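Local structure of copper-containing nitrite reductase (Hyphomicrobium denitrificans 1NES1, 6TFO) at residues C[50-53]-C[59-62]; C[138-143]-C[339-344]; C[167-172]-C[200-205]; C[177-180]-C[184-187]; C[352-357]-C[367-372]. The protein probably reduces nitrite to nitric oxide at copper centres, taking electrons from a reduced cytochrome c. All blocks are in the same frame, centred on the assembly; numbering follows the deposited sequence.

Interaction 1. Residues C[50-53]-C[59-62]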
# COMPACT_ATOMS: atom_id res chain seq x y z
N GLY C 50 22.29 -6.83 -12.11
CA GLY C 50 23.60 -7.43 -12.42
C GLY C 50 24.01 -8.43 -11.37
O GLY C 50 23.13 -9.07 -10.78
N ASP C 51 25.32 -8.54 -11.13
CA ASP C 51 25.93 -9.51 -10.19
C ASP C 51 25.89 -8.93 -8.77
O ASP C 51 26.43 -9.61 -7.87
CB ASP C 51 27.38 -9.81 -10.58
CG ASP C 51 27.52 -10.27 -12.02
OD1 ASP C 51 26.53 -10.81 -12.56
OD2 ASP C 51 28.62 -10.06 -12.59
N ILE C 52 25.30 -7.75 -8.57
CA ILE C 52 25.35 -7.05 -7.24
C ILE C 52 23.94 -6.79 -6.70
O ILE C 52 23.85 -6.02 -5.72
CB ILE C 52 26.17 -5.75 -7.33
CG1 ILE C 52 25.52 -4.71 -8.24
CG2 ILE C 52 27.60 -6.05 -7.74
CD1 ILE C 52 26.03 -3.31 -8.05
N ASP C 53 22.89 -7.38 -7.29
CA ASP C 53 21.49 -7.02 -6.93
C ASP C 53 21.29 -7.29 -5.43
O ASP C 53 21.62 -8.40 -4.99
CB ASP C 53 20.46 -7.77 -7.78
CG ASP C 53 19.04 -7.29 -7.56
OD1 ASP C 53 18.80 -6.07 -7.72
OD2 ASP C 53 18.18 -8.12 -7.19
N LYS C 59 30.98 -5.31 -3.42
CA LYS C 59 32.31 -5.25 -4.05
C LYS C 59 32.08 -5.09 -5.56
O LYS C 59 31.34 -5.92 -6.15
CB LYS C 59 33.15 -6.49 -3.71
CG LYS C 59 34.56 -6.45 -4.26
CD LYS C 59 35.32 -7.73 -4.06
CE LYS C 59 36.12 -7.71 -2.78
NZ LYS C 59 37.16 -8.76 -2.77
N LEU C 60 32.65 -4.04 -6.15
CA LEU C 60 32.59 -3.77 -7.60
C LEU C 60 33.87 -4.32 -8.24
O LEU C 60 34.95 -3.69 -8.10
CB LEU C 60 32.45 -2.25 -7.78
CG LEU C 60 31.31 -1.61 -7.00
CD1 LEU C 60 31.13 -0.16 -7.40
CD2 LEU C 60 29.99 -2.36 -7.18
N VAL C 61 33.77 -5.51 -8.86
CA VAL C 61 34.95 -6.18 -9.48
C VAL C 61 35.07 -5.72 -10.94
O VAL C 61 34.12 -5.94 -11.73
CB VAL C 61 34.89 -7.71 -9.38
CG1 VAL C 61 35.98 -8.37 -10.21
CG2 VAL C 61 34.96 -8.17 -7.93
N VAL C 62 36.20 -5.12 -11.26
CA VAL C 62 36.53 -4.57 -12.60
C VAL C 62 37.94 -5.04 -12.96
O VAL C 62 38.73 -5.29 -12.04
CB VAL C 62 36.40 -3.04 -12.68
CG1 VAL C 62 35.03 -2.57 -12.21
CG2 VAL C 62 37.50 -2.30 -11.94

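Interaction 2. Residues C[138-143]-C[339-344]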
# COMPACT_ATOMS: atom_id res chain seq x y z
N ARG C 138 38.70 -9.72 -18.48
CA ARG C 138 37.43 -10.33 -18.03
C ARG C 138 37.15 -11.58 -18.87
O ARG C 138 37.16 -11.44 -20.08
CB ARG C 138 36.33 -9.26 -18.18
CG ARG C 138 34.93 -9.72 -17.81
CD ARG C 138 33.96 -8.56 -17.81
NE ARG C 138 34.41 -7.47 -16.96
CZ ARG C 138 34.06 -7.27 -15.68
NH1 ARG C 138 33.26 -8.11 -15.06
NH2 ARG C 138 34.52 -6.23 -15.02
N ALA C 139 36.93 -12.74 -18.26
CA ALA C 139 36.44 -13.97 -18.94
C ALA C 139 34.97 -13.78 -19.35
O ALA C 139 34.27 -12.98 -18.70
CB ALA C 139 36.61 -15.18 -18.06
N GLU C 140 34.52 -14.41 -20.43
CA GLU C 140 33.08 -14.42 -20.82
C GLU C 140 32.42 -15.61 -20.11
O GLU C 140 33.09 -16.64 -19.98
CB GLU C 140 32.88 -14.49 -22.33
CG GLU C 140 31.79 -13.54 -22.79
CD GLU C 140 31.55 -13.51 -24.28
OE1 GLU C 140 32.53 -13.66 -25.05
OE2 GLU C 140 30.39 -13.32 -24.67
N MET C 141 31.19 -15.46 -19.65
CA MET C 141 30.46 -16.55 -18.96
C MET C 141 30.09 -17.63 -19.97
O MET C 141 29.42 -17.33 -20.94
CB MET C 141 29.20 -16.03 -18.27
CG MET C 141 29.38 -15.82 -16.77
SD MET C 141 29.71 -17.40 -15.92
CE MET C 141 28.03 -17.93 -15.58
N PRO C 142 30.53 -18.89 -19.82
CA PRO C 142 30.07 -19.96 -20.71
C PRO C 142 28.54 -19.94 -20.88
O PRO C 142 27.86 -19.90 -19.93
CB PRO C 142 30.55 -21.27 -20.05
CG PRO C 142 31.28 -20.87 -18.77
CD PRO C 142 31.49 -19.37 -18.82
N SER C 143 28.06 -19.94 -22.11
CA SER C 143 26.61 -19.82 -22.42
C SER C 143 25.89 -21.11 -22.03
O SER C 143 26.53 -22.15 -21.92
CB SER C 143 26.38 -19.45 -23.86
OG SER C 143 26.57 -20.57 -24.69
N THR C 339 29.24 -6.90 -30.73
CA THR C 339 30.45 -6.46 -29.98
C THR C 339 31.31 -7.67 -29.59
O THR C 339 32.50 -7.64 -29.88
CB THR C 339 30.08 -5.63 -28.74
OG1 THR C 339 29.31 -6.50 -27.90
CG2 THR C 339 29.31 -4.37 -29.08
N ARG C 340 30.75 -8.69 -28.94
CA ARG C 340 31.50 -9.84 -28.38
C ARG C 340 31.38 -11.04 -29.32
O ARG C 340 32.43 -11.55 -29.75
CB ARG C 340 31.01 -10.19 -26.97
CG ARG C 340 31.29 -9.15 -25.89
CD ARG C 340 30.91 -9.60 -24.46
NE ARG C 340 29.79 -10.56 -24.39
CZ ARG C 340 28.55 -10.32 -23.96
NH1 ARG C 340 27.67 -11.30 -23.98
NH2 ARG C 340 28.20 -9.13 -23.51
N THR C 341 30.17 -11.50 -29.64
CA THR C 341 29.98 -12.82 -30.29
C THR C 341 30.20 -12.74 -31.80
O THR C 341 30.83 -13.67 -32.33
CB THR C 341 28.63 -13.45 -29.89
OG1 THR C 341 27.64 -12.43 -29.96
CG2 THR C 341 28.65 -14.03 -28.49
N HIS C 342 29.71 -11.71 -32.50
CA HIS C 342 29.78 -11.62 -33.98
C HIS C 342 29.97 -10.18 -34.43
O HIS C 342 29.10 -9.61 -35.10
CB HIS C 342 28.50 -12.20 -34.61
CG HIS C 342 28.22 -13.63 -34.29
ND1 HIS C 342 28.68 -14.65 -35.07
CD2 HIS C 342 27.49 -14.21 -33.31
CE1 HIS C 342 28.26 -15.80 -34.58
NE2 HIS C 342 27.53 -15.55 -33.51
N PRO C 343 31.09 -9.51 -34.10
CA PRO C 343 31.31 -8.14 -34.55
C PRO C 343 31.57 -8.08 -36.06
O PRO C 343 31.75 -9.14 -36.68
CB PRO C 343 32.50 -7.64 -33.71
CG PRO C 343 33.22 -8.90 -33.31
CD PRO C 343 32.18 -10.02 -33.27
N LEU C 344 31.53 -6.86 -36.62
CA LEU C 344 31.83 -6.55 -38.04
C LEU C 344 33.35 -6.30 -38.15
O LEU C 344 33.92 -5.60 -37.27
CB LEU C 344 31.05 -5.31 -38.48
CG LEU C 344 29.53 -5.49 -38.63
CD1 LEU C 344 28.84 -5.58 -37.28
CD2 LEU C 344 28.94 -4.34 -39.42

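Interaction 3. Residues C[167-172]-C[200-205]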
# COMPACT_ATOMS: atom_id res chain seq x y z
N VAL C 167 13.28 -19.21 -58.28
CA VAL C 167 14.18 -19.39 -57.11
C VAL C 167 13.39 -20.07 -55.97
O VAL C 167 12.39 -19.49 -55.51
CB VAL C 167 14.77 -18.04 -56.64
CG1 VAL C 167 15.75 -18.20 -55.49
CG2 VAL C 167 15.43 -17.29 -57.77
N ARG C 168 13.84 -21.24 -55.53
CA ARG C 168 13.26 -21.96 -54.37
C ARG C 168 13.94 -21.45 -53.10
O ARG C 168 15.19 -21.50 -53.03
CB ARG C 168 13.43 -23.48 -54.48
CG ARG C 168 12.64 -24.27 -53.45
CD ARG C 168 13.39 -25.48 -52.93
NE ARG C 168 12.70 -26.10 -51.81
CZ ARG C 168 11.96 -27.21 -51.87
NH1 ARG C 168 11.80 -27.87 -53.00
NH2 ARG C 168 11.38 -27.66 -50.77
N ILE C 169 13.15 -20.96 -52.15
CA ILE C 169 13.63 -20.53 -50.81
C ILE C 169 12.99 -21.46 -49.76
O ILE C 169 11.73 -21.67 -49.81
CB ILE C 169 13.32 -19.03 -50.58
CG1 ILE C 169 14.02 -18.15 -51.63
CG2 ILE C 169 13.69 -18.61 -49.16
CD1 ILE C 169 13.77 -16.66 -51.49
N ASP C 170 13.82 -21.98 -48.86
CA ASP C 170 13.38 -22.84 -47.73
C ASP C 170 13.57 -22.09 -46.41
O ASP C 170 14.72 -21.79 -46.09
CB ASP C 170 14.14 -24.16 -47.73
CG ASP C 170 13.64 -25.03 -48.87
OD1 ASP C 170 12.47 -25.46 -48.81
OD2 ASP C 170 14.39 -25.18 -49.84
N LEU C 171 12.47 -21.82 -45.70
CA LEU C 171 12.46 -21.28 -44.32
C LEU C 171 11.89 -22.33 -43.36
O LEU C 171 10.89 -23.00 -43.73
CB LEU C 171 11.61 -20.01 -44.28
CG LEU C 171 12.19 -18.80 -45.02
CD1 LEU C 171 11.18 -17.66 -45.03
CD2 LEU C 171 13.54 -18.37 -44.43
N GLU C 172 12.50 -22.45 -42.18
CA GLU C 172 12.00 -23.28 -41.05
C GLU C 172 11.78 -22.38 -39.82
O GLU C 172 12.73 -21.69 -39.40
CB GLU C 172 12.98 -24.40 -40.73
CG GLU C 172 12.37 -25.48 -39.85
CD GLU C 172 13.33 -26.52 -39.29
OE1 GLU C 172 12.83 -27.53 -38.75
OE2 GLU C 172 14.57 -26.30 -39.35
N LEU C 200 17.52 -13.04 -47.68
CA LEU C 200 17.01 -13.54 -48.98
C LEU C 200 17.36 -12.52 -50.06
O LEU C 200 17.10 -11.31 -49.88
CB LEU C 200 15.50 -13.77 -48.87
CG LEU C 200 15.06 -14.63 -47.69
CD1 LEU C 200 13.54 -14.75 -47.66
CD2 LEU C 200 15.70 -16.01 -47.77
N ARG C 201 17.99 -13.00 -51.13
CA ARG C 201 18.55 -12.16 -52.23
C ARG C 201 18.07 -12.76 -53.55
O ARG C 201 18.43 -13.92 -53.86
CB ARG C 201 20.08 -12.12 -52.15
CG ARG C 201 20.69 -10.93 -52.88
CD ARG C 201 22.12 -10.70 -52.44
NE ARG C 201 22.66 -9.44 -52.95
CZ ARG C 201 23.67 -8.76 -52.41
NH1 ARG C 201 24.27 -9.19 -51.30
NH2 ARG C 201 24.07 -7.64 -52.96
N VAL C 202 17.21 -12.03 -54.25
CA VAL C 202 16.71 -12.40 -55.59
C VAL C 202 16.88 -11.18 -56.53
O VAL C 202 17.35 -10.10 -56.08
CB VAL C 202 15.24 -12.87 -55.50
CG1 VAL C 202 15.14 -14.10 -54.61
CG2 VAL C 202 14.30 -11.76 -55.04
N ARG C 203 16.55 -11.38 -57.80
CA ARG C 203 16.59 -10.35 -58.86
C ARG C 203 15.13 -9.99 -59.16
O ARG C 203 14.29 -10.90 -59.13
CB ARG C 203 17.35 -10.94 -60.04
CG ARG C 203 17.37 -10.06 -61.28
CD ARG C 203 17.45 -10.93 -62.53
NE ARG C 203 17.86 -10.15 -63.69
CZ ARG C 203 17.05 -9.38 -64.41
NH1 ARG C 203 15.75 -9.30 -64.15
NH2 ARG C 203 17.54 -8.70 -65.43
N VAL C 204 14.81 -8.71 -59.40
CA VAL C 204 13.43 -8.32 -59.84
C VAL C 204 13.06 -9.20 -61.04
O VAL C 204 13.98 -9.57 -61.83
CB VAL C 204 13.28 -6.82 -60.14
CG1 VAL C 204 14.16 -6.35 -61.31
CG2 VAL C 204 11.82 -6.45 -60.36
N GLY C 205 11.78 -9.56 -61.15
CA GLY C 205 11.28 -10.47 -62.19
C GLY C 205 11.34 -11.93 -61.78
O GLY C 205 10.54 -12.71 -62.33

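Interaction 4. Residues C[177-180]-C[184-187]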
# COMPACT_ATOMS: atom_id res chain seq x y z
N LYS C 177 15.28 -21.70 -26.88
CA LYS C 177 15.94 -20.85 -25.87
C LYS C 177 17.23 -20.35 -26.48
O LYS C 177 17.95 -21.17 -27.10
CB LYS C 177 16.22 -21.61 -24.57
CG LYS C 177 15.07 -21.64 -23.59
CD LYS C 177 15.24 -22.68 -22.50
CE LYS C 177 13.93 -23.19 -21.94
NZ LYS C 177 14.13 -24.46 -21.20
N GLY C 178 17.51 -19.06 -26.28
CA GLY C 178 18.70 -18.39 -26.80
C GLY C 178 19.39 -17.61 -25.71
O GLY C 178 18.73 -17.30 -24.71
N GLN C 179 20.69 -17.35 -25.88
CA GLN C 179 21.51 -16.56 -24.94
C GLN C 179 21.25 -15.07 -25.23
O GLN C 179 21.87 -14.52 -26.16
CB GLN C 179 22.97 -16.99 -25.08
CG GLN C 179 23.83 -16.64 -23.89
CD GLN C 179 23.53 -17.53 -22.70
OE1 GLN C 179 23.23 -18.73 -22.85
NE2 GLN C 179 23.58 -16.96 -21.51
N LEU C 180 20.33 -14.46 -24.48
CA LEU C 180 19.93 -13.03 -24.61
C LEU C 180 21.07 -12.14 -24.11
O LEU C 180 21.36 -11.12 -24.74
CB LEU C 180 18.64 -12.80 -23.82
CG LEU C 180 18.19 -11.35 -23.61
CD1 LEU C 180 18.06 -10.61 -24.93
CD2 LEU C 180 16.87 -11.29 -22.86
N THR C 184 21.85 -14.65 -19.01
CA THR C 184 20.37 -14.51 -19.13
C THR C 184 19.91 -15.11 -20.45
O THR C 184 20.59 -14.95 -21.48
CB THR C 184 19.89 -13.09 -18.79
OG1 THR C 184 18.90 -12.64 -19.70
CG2 THR C 184 21.01 -12.08 -18.72
N THR C 185 18.80 -15.86 -20.38
CA THR C 185 18.22 -16.61 -21.51
C THR C 185 16.80 -16.09 -21.76
O THR C 185 16.33 -15.25 -20.98
CB THR C 185 18.31 -18.12 -21.25
OG1 THR C 185 17.43 -18.45 -20.18
CG2 THR C 185 19.72 -18.56 -20.92
N TYR C 186 16.19 -16.53 -22.85
CA TYR C 186 14.87 -16.09 -23.36
C TYR C 186 14.44 -17.12 -24.40
O TYR C 186 15.31 -17.77 -24.98
CB TYR C 186 14.94 -14.66 -23.91
CG TYR C 186 13.62 -14.06 -24.33
CD1 TYR C 186 12.76 -13.50 -23.40
CD2 TYR C 186 13.22 -14.04 -25.65
CE1 TYR C 186 11.53 -12.96 -23.78
CE2 TYR C 186 12.00 -13.50 -26.05
CZ TYR C 186 11.15 -12.95 -25.11
OH TYR C 186 9.95 -12.40 -25.51
N THR C 187 13.15 -17.31 -24.59
CA THR C 187 12.60 -18.24 -25.59
C THR C 187 12.35 -17.42 -26.85
O THR C 187 11.40 -16.61 -26.86
CB THR C 187 11.37 -19.00 -25.08
OG1 THR C 187 11.82 -19.85 -24.02
CG2 THR C 187 10.70 -19.83 -26.15

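Interaction 5. Residues C[352-357]-C[367-372]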
# COMPACT_ATOMS: atom_id res chain seq x y z
N VAL C 352 32.01 -0.06 -47.79
CA VAL C 352 31.19 -0.98 -46.97
C VAL C 352 29.72 -0.64 -47.21
O VAL C 352 29.38 0.57 -47.22
CB VAL C 352 31.57 -0.84 -45.48
CG1 VAL C 352 30.60 -1.60 -44.59
CG2 VAL C 352 33.00 -1.28 -45.24
N ARG C 353 28.90 -1.66 -47.44
CA ARG C 353 27.42 -1.50 -47.47
C ARG C 353 26.82 -2.24 -46.26
O ARG C 353 27.13 -3.43 -46.08
CB ARG C 353 26.80 -2.01 -48.77
CG ARG C 353 25.29 -2.16 -48.67
CD ARG C 353 24.58 -2.22 -50.00
NE ARG C 353 25.26 -3.13 -50.88
CZ ARG C 353 25.72 -2.83 -52.09
NH1 ARG C 353 26.33 -3.76 -52.79
NH2 ARG C 353 25.55 -1.63 -52.60
N ILE C 354 25.95 -1.56 -45.50
CA ILE C 354 25.11 -2.20 -44.44
C ILE C 354 23.66 -2.21 -44.92
O ILE C 354 23.09 -1.12 -45.14
CB ILE C 354 25.27 -1.46 -43.10
CG1 ILE C 354 26.74 -1.35 -42.67
CG2 ILE C 354 24.41 -2.14 -42.04
CD1 ILE C 354 26.98 -0.50 -41.46
N PHE C 355 23.10 -3.41 -45.11
CA PHE C 355 21.64 -3.65 -45.16
C PHE C 355 21.11 -3.61 -43.72
O PHE C 355 21.41 -4.54 -42.94
CB PHE C 355 21.31 -4.99 -45.81
CG PHE C 355 21.80 -5.12 -47.22
CD1 PHE C 355 21.14 -4.50 -48.26
CD2 PHE C 355 22.93 -5.87 -47.50
CE1 PHE C 355 21.60 -4.62 -49.56
CE2 PHE C 355 23.38 -5.99 -48.81
CZ PHE C 355 22.72 -5.37 -49.83
N PHE C 356 20.39 -2.55 -43.37
CA PHE C 356 19.88 -2.28 -42.00
C PHE C 356 18.36 -2.22 -42.03
O PHE C 356 17.80 -1.36 -42.72
CB PHE C 356 20.42 -0.96 -41.44
CG PHE C 356 19.90 -0.66 -40.06
CD1 PHE C 356 20.34 -1.37 -38.96
CD2 PHE C 356 18.92 0.31 -39.87
CE1 PHE C 356 19.84 -1.09 -37.69
CE2 PHE C 356 18.42 0.58 -38.60
CZ PHE C 356 18.87 -0.13 -37.52
N GLY C 357 17.73 -3.10 -41.25
CA GLY C 357 16.26 -3.13 -41.11
C GLY C 357 15.84 -3.17 -39.66
O GLY C 357 16.60 -3.66 -38.82
N PHE C 367 19.53 5.41 -36.92
CA PHE C 367 20.72 4.56 -37.20
C PHE C 367 21.88 5.47 -37.58
O PHE C 367 21.69 6.39 -38.40
CB PHE C 367 20.46 3.53 -38.29
CG PHE C 367 21.62 2.59 -38.49
CD1 PHE C 367 21.99 1.70 -37.50
CD2 PHE C 367 22.36 2.60 -39.66
CE1 PHE C 367 23.05 0.83 -37.69
CE2 PHE C 367 23.42 1.73 -39.85
CZ PHE C 367 23.76 0.84 -38.87
N HIS C 368 23.03 5.21 -36.98
CA HIS C 368 24.24 6.08 -37.03
C HIS C 368 25.46 5.22 -36.74
O HIS C 368 25.35 4.27 -35.96
CB HIS C 368 24.11 7.22 -36.04
CG HIS C 368 25.36 8.02 -35.88
ND1 HIS C 368 25.68 9.09 -36.70
CD2 HIS C 368 26.35 7.94 -34.96
CE1 HIS C 368 26.82 9.62 -36.31
NE2 HIS C 368 27.24 8.94 -35.24
N VAL C 369 26.57 5.53 -37.38
CA VAL C 369 27.86 4.83 -37.12
C VAL C 369 28.81 5.89 -36.60
O VAL C 369 29.13 6.79 -37.38
CB VAL C 369 28.42 4.15 -38.38
CG1 VAL C 369 29.83 3.64 -38.14
CG2 VAL C 369 27.49 3.03 -38.84
N ILE C 370 29.16 5.80 -35.32
CA ILE C 370 30.03 6.80 -34.65
C ILE C 370 31.39 6.77 -35.36
O ILE C 370 31.92 5.64 -35.53
CB ILE C 370 30.11 6.55 -33.13
CG1 ILE C 370 28.72 6.43 -32.49
CG2 ILE C 370 30.93 7.63 -32.46
CD1 ILE C 370 28.74 6.23 -30.99
N GLY C 371 31.86 7.92 -35.84
CA GLY C 371 33.18 8.07 -36.51
C GLY C 371 33.12 7.97 -38.03
O GLY C 371 34.17 8.16 -38.67
N GLU C 372 31.94 7.73 -38.59
CA GLU C 372 31.71 7.67 -40.06
C GLU C 372 30.50 8.53 -40.44
O GLU C 372 29.72 8.96 -39.54
CB GLU C 372 31.52 6.23 -40.54
CG GLU C 372 32.80 5.59 -41.06
CD GLU C 372 33.39 6.20 -42.31
OE1 GLU C 372 34.59 5.95 -42.58
OE2 GLU C 372 32.64 6.92 -43.03

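Interaction 1. Residues C[50-53]-C[59-62]
Ile52 sets its methyl CG2 against the oxygen end of the flat peptide group of Lys59, 4.1 Å from Lys59 O. The second touch is purely apolar: Ile52 CD1 stands 4.2 Å from Leu60 CD2, methyl to methyl, the two side chains running at a slant to one another. Ile52 can reach both partners because its two branches diverge. CG1 is placed between the backbone N and the carbonyl carbon (chi1 65°), and CD1 continues from it in an extended arm toward Leu60. A beta-branched residue suits a buried position in a loop that has two neighbours to cover. Leu60 likewise keeps its branched end on the inside, where it also packs on Leu131, Phe32 and Ile70, while Lys59, exposed as suits a charged residue, makes a weak hydrogen bond to Gln132 with its amine. Beside Ile52, Asp51 forms a salt bridge with Lys183. No hydrogen bond joins the two segments, and little surface is shared. The arrangement belongs to the cupredoxin beta sandwich of the N-terminal domain: the loop 50-53 follows strand 42-48 of one sheet, and the chain then enters strand 60-63, at the border of the other sheet beside strand 128-134, with Leu60 facing the core between them.

Interaction 2. Residues C[138-143]-C[339-344]
Glu140 and Arg340 are the residues whose backbones come nearest, yet their CA atoms remain 9.0 Å apart. The segment 138-143 is an extended linker without regular structure, whereas 339-341 is the last, widened pi-type turn of a short helix, and the chain leaves helical geometry at His342. Long side chains must therefore bridge the distance. Arg340 NE donates to Glu140 OE2 at 2.8 Å, nearly straight at 161°, which makes a salt bridge. The oxygen lies at the edge of the guanidinium, in its plane, but the carboxylate is turned: the two planes stand 77° apart, and the donor comes from above the carboxylate. This is accordingly a one-point grip; Arg340 NH1 stays 3.5 Å from Glu140 OE2. A bend at chi3 of Arg340 (-30°) folds the guanidinium back so that NE faces the acid. The methyl CG2 of Thr341 borders the same oxygen at 4.3 Å. Glutamate and arginine suit this exposed place, since both span a wide gap and tolerate water. Nearby, His342 is hydrogen-bonded to Asp147 and Asp151. The whole is a surface salt bridge between an interdomain linker, leading away from the N-terminal cupredoxin domain, and a helix of the C-terminal part of the chain.

Interaction 3. Residues C[167-172]-C[200-205]
In the beta sandwich of the second cupredoxin domain, Ile169 and Val167 face Leu200 and Val202 across the core between two sheets. Strand 167-172 belongs to the sheet that also holds strand 207-214, and strand 200-203 borders the opposite sheet beside strand 277-283. The two run nearly antiparallel, at 168°, with their axes 9.4 Å apart. That spacing is too wide for backbone hydrogen bonds but right for interlocking aliphatic side chains. The tightest meeting is between Ile169 CG2 and Leu200 CD2, 3.6 Å apart, where the isoleucine methyl also lies close to the other branch of the leucine. Ile169 holds this methyl opposite the backbone N and sets its longer branch beside that N (chi1 -60°), which brings CD1 to 4.3 Å from Val202 CG1. One residue thus covers two neighbours, and Val167 CG1 adds a 4.2 Å contact with the same methyl, Val202 CG1. Valine, isoleucine and leucine suit these inner faces because their apolar branches fill the space between the sheets and bring no polar group needing a partner. The outward residues are charged: Arg201 forms salt bridges with Glu283 and Glu294. On the outer side of strand 167-172, Arg168 takes hold of Asp170 side-on, NE reaching Asp170 OD2 at 2.8 Å while Asp170 OD1, in the guanidinium plane, accepts through its syn lone pair from both NE and NH2.

Interaction 4. Residues C[177-180]-C[184-187]
Gly178 N donates to Tyr186 O at 2.9 Å, the two residues forming an antiparallel hydrogen-bonded pair. The return bond, Tyr186 N to Gly178 O, is weak, as is Leu180 N to Thr184 O, where the strands close toward their turn. A CA-H...O contact supplements them, Lys177 CA lying 3.3 Å from Tyr186 O. Gln179 folds its amide back at chi2 (73°) and uses it beyond the pair: OE1 accepts from the backbone N of Thr144 and of Ala145, and NE2 donates to Asp181 O. With the amide cut back to an alanine, the backbone N-H groups of Thr144 and Ala145 and the carbonyl of Asp181 are likely to be left without these mates. Leu180 fills the apolar side, its CD2 4.0 Å from Tyr186 CB; Thr184 OG1 is buried nearby without a polar partner in the model. Glycine at 178 puts no side chain beside Tyr186, and Lys177 lays its aliphatic CG against Thr187 OG1 (3.7 Å) before its chain leads away from the neighbouring strand. These are the turn-side ends of the beta hairpin 166-181 and 184-191. Strand 312-313 continues the sheet beyond Thr185, while Leu180 and Tyr186 pack on strand 293-302, and Leu180 also on strand 328-331.

Interaction 5. Residues C[352-357]-C[367-372]
Phe356 and Phe367 lie face to face, their planes only 15° apart and their ring centroids separated by 3.9 Å. The overlap is slightly slid: Phe367 CD1 sits over the middle of the Phe356 ring, whereas Phe356 CD1 falls toward the rim of the Phe367 ring. The closest atoms are Phe356 CE1 and Phe367 CD1, at 3.5 Å. Both residues extend CG away from the backbone N (chi1 179° and -175°), which carries each ring out from its strand into the gap between the two. Ile354 comes in at the edge of Phe367 rather than over a face, with CD1 4.3 Å from CZ of Phe367, and the same methyl is 4.4 Å from Val369 CG2. With a leucine in place of Phe356 the stack is gone, and one face of Phe367 would probably be poorly covered and its ring freer to turn. Flat rings and branched aliphatics suit this buried layer, since the strand axes, 10.2 Å apart, must be bridged by side chains alone. On the other side of strand 365-370, His368 stacks on His227 of a neighbouring subunit. The contact is core packing between the two sheets of the third cupredoxin domain, with the side chain of Val369 about 9 Å from a copper ion.

In the fold
From the N terminus, interaction 1 closes a short loop within the first cupredoxin domain and is complete before the others begin. Arg138, at the start of the linker in interaction 2, touches Val61 and Val62 and so joins these two contacts. Interaction 2 then closes a very long loop, from the linker to the helix at 337-341, that encloses the second domain and the start of the third. Within it lies interaction 3, joining the two sheets of the second domain, and nested inside interaction 3 is interaction 4, a hairpin sharing strand 166-181. Ser143 packs on Gln179, linking interactions 2 and 4. Interaction 5 follows in series in the third domain, and Phe355 meets Arg201 of interaction 3. No loops cross.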